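Local coordinates for protein isoflavone reductase (Medicago sativa, PDB 2GAS) that reduces 2'-hydroxyisoflavones such as 2'-hydroxyformononetin to chiral isoflavanones with NADPH, on the route to the alfalfa phytoalexin medicarpin, at residues Tyr30-Lys35 against Val71-Gln76. Residues are numbered along the deposited sequence; the frame is centred on the assembly and turned at random.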
loop_
_atom_site.group_PDB
_atom_site.type_symbol
_atom_site.label_atom_id
_atom_site.label_comp_id
_atom_site.label_asym_id
_atom_site.label_seq_id
_atom_site.Cartn_x
_atom_site.Cartn_y
_atom_site.Cartn_z
ATOM N N TYR A 30 -3.398 4.744 18.403
ATOM C CA TYR A 30 -2.347 5.714 18.691
ATOM C C TYR A 30 -1.670 6.165 17.401
ATOM O O TYR A 30 -1.524 5.379 16.468
ATOM C CB TYR A 30 -1.291 5.083 19.608
ATOM C CG TYR A 30 -1.813 4.587 20.939
ATOM C CD1 TYR A 30 -2.679 3.496 21.016
ATOM C CD2 TYR A 30 -1.436 5.213 22.124
ATOM C CE1 TYR A 30 -3.160 3.042 22.248
ATOM C CE2 TYR A 30 -1.911 4.771 23.357
ATOM C CZ TYR A 30 -2.771 3.689 23.412
ATOM O OH TYR A 30 -3.252 3.268 24.631
ATOM N N ALA A 31 -1.264 7.430 17.348
ATOM C CA ALA A 31 -0.583 7.960 16.170
ATOM C C ALA A 31 0.685 8.688 16.609
ATOM O O ALA A 31 0.643 9.513 17.519
ATOM C CB ALA A 31 -1.501 8.918 15.410
ATOM N N LEU A 32 1.810 8.367 15.978
ATOM C CA LEU A 32 3.070 9.024 16.318
ATOM C C LEU A 32 3.156 10.326 15.541
ATOM O O LEU A 32 3.130 10.331 14.306
ATOM C CB LEU A 32 4.264 8.141 15.954
ATOM C CG LEU A 32 5.618 8.625 16.486
ATOM C CD1 LEU A 32 5.690 8.395 17.997
ATOM C CD2 LEU A 32 6.733 7.866 15.790
ATOM N N VAL A 33 3.243 11.433 16.269
ATOM C CA VAL A 33 3.318 12.745 15.646
ATOM C C VAL A 33 4.323 13.638 16.355
ATOM O O VAL A 33 4.491 13.561 17.573
ATOM C CB VAL A 33 1.945 13.454 15.667
ATOM C CG1 VAL A 33 0.964 12.729 14.753
ATOM C CG2 VAL A 33 1.408 13.494 17.082
ATOM N N ARG A 34 4.986 14.486 15.577
ATOM C CA ARG A 34 5.965 15.417 16.110
ATOM C C ARG A 34 5.254 16.726 16.444
ATOM O O ARG A 34 4.539 17.284 15.611
ATOM C CB ARG A 34 7.065 15.670 15.073
ATOM C CG ARG A 34 7.774 14.407 14.612
ATOM C CD ARG A 34 8.964 14.712 13.715
ATOM N NE ARG A 34 8.581 15.221 12.402
ATOM C CZ ARG A 34 9.450 15.510 11.439
ATOM N NH1 ARG A 34 9.027 15.969 10.270
ATOM N NH2 ARG A 34 10.749 15.342 11.648
ATOM N N LYS A 35 5.429 17.202 17.671
ATOM C CA LYS A 35 4.806 18.452 18.081
ATOM C C LYS A 35 5.755 19.597 17.788
ATOM O O LYS A 35 5.952 20.490 18.614
ATOM C CB LYS A 35 4.458 18.421 19.572
ATOM C CG LYS A 35 3.115 17.775 19.871
ATOM C CD LYS A 35 1.980 18.580 19.251
ATOM C CE LYS A 35 0.630 17.942 19.522
ATOM N NZ LYS A 35 0.547 16.582 18.934
ATOM N N VAL A 71 11.152 4.425 21.293
ATOM C CA VAL A 71 11.030 3.349 22.266
ATOM C C VAL A 71 9.913 3.647 23.261
ATOM O O VAL A 71 9.112 2.773 23.580
ATOM C CB VAL A 71 12.349 3.139 23.046
ATOM C CG1 VAL A 71 12.150 2.098 24.135
ATOM C CG2 VAL A 71 13.458 2.711 22.096
ATOM N N LYS A 72 9.855 4.886 23.741
ATOM C CA LYS A 72 8.833 5.283 24.706
ATOM C C LYS A 72 7.419 5.116 24.164
ATOM O O LYS A 72 6.513 4.701 24.887
ATOM C CB LYS A 72 9.042 6.740 25.135
ATOM C CG LYS A 72 8.014 7.236 26.144
ATOM C CD LYS A 72 8.241 8.696 26.507
ATOM C CE LYS A 72 7.199 9.184 27.508
ATOM N NZ LYS A 72 5.805 9.102 26.975
ATOM N N ALA A 73 7.235 5.439 22.888
ATOM C CA ALA A 73 5.928 5.325 22.254
ATOM C C ALA A 73 5.558 3.862 22.049
ATOM O O ALA A 73 4.451 3.438 22.376
ATOM C CB ALA A 73 5.935 6.052 20.912
ATOM N N ILE A 74 6.499 3.095 21.509
ATOM C CA ILE A 74 6.276 1.681 21.233
ATOM C C ILE A 74 5.964 0.859 22.484
ATOM O O ILE A 74 5.190 -0.098 22.426
ATOM C CB ILE A 74 7.492 1.084 20.487
ATOM C CG1 ILE A 74 7.612 1.738 19.106
ATOM C CG2 ILE A 74 7.345 -0.421 20.353
ATOM C CD1 ILE A 74 8.839 1.318 18.317
ATOM N N LYS A 75 6.555 1.230 23.615
ATOM C CA LYS A 75 6.301 0.508 24.859
ATOM C C LYS A 75 4.848 0.625 25.312
ATOM O O LYS A 75 4.377 -0.165 26.134
ATOM C CB LYS A 75 7.211 1.031 25.973
ATOM C CG LYS A 75 8.620 0.485 25.945
ATOM C CD LYS A 75 9.448 1.099 27.061
ATOM C CE LYS A 75 10.635 0.228 27.407
ATOM N NZ LYS A 75 10.182 -1.073 27.985
ATOM N N GLN A 76 4.133 1.602 24.767
ATOM C CA GLN A 76 2.743 1.820 25.149
ATOM C C GLN A 76 1.718 1.072 24.299
ATOM O O GLN A 76 0.530 1.093 24.608
ATOM C CB GLN A 76 2.427 3.316 25.104
ATOM C CG GLN A 76 3.272 4.154 26.044
ATOM C CD GLN A 76 3.041 5.641 25.858
ATOM O OE1 GLN A 76 1.954 6.154 26.127
ATOM N NE2 GLN A 76 4.065 6.340 25.387
#
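In the Rossmann-type NADP-binding region, the helix 67-74 lies over one face of the parallel sheet, and here its C-terminal part meets strand 29-33 through Leu32 and Ala73. These two touch through methyls: CD1 of Leu32 comes to 3.7 Å from CB of Ala73. Leu32 reaches it because CG stands anti to the backbone N (chi1 -170°), and chi2 near 73° then directs CD1 at the helix. With only a methyl at Ala73, the CA atoms of Leu32 and Ala73 lie 7.6 Å apart. Both residues are buried, and Leu32 also packs on Leu8 of the neighbouring strand 5-8.

Two residues earlier along the strand, Tyr30 faces the same side and extends its ring toward the segment that follows the helix, near Gln76; these two bury more than half of the surface between the segments. The Tyr30 hydroxyl OH lies 4.4 Å from the backbone O of Gln76, too far for a bond, and that oxygen approaches the ring obliquely; the Gln76 oxygen accepts a hydrogen bond from Lys4 NZ. The Gln76 side chain folds back along the helix: NE2 gives a hydrogen bond of 3.0 Å to O of Lys72, nearly straight at 171°. The acceptor lies in the amide plane, whereas NE2 sits well above the carbonyl plane of Lys72. This bond probably holds the amide in its present rotation, while the side chain of Gln76 also rests against Leu60.

The helix also packs against helix 92-102, Ile74 meeting Ile99 and Ala102. Past the strand's end comes Arg34, which by similarity binds NADP(+), and Pro10, inferred to line the NADP(+) site, lies near Leu32. Such helix-on-sheet packing is characteristic of the Rossmann fold, here with strand order 3-2-1-4-5.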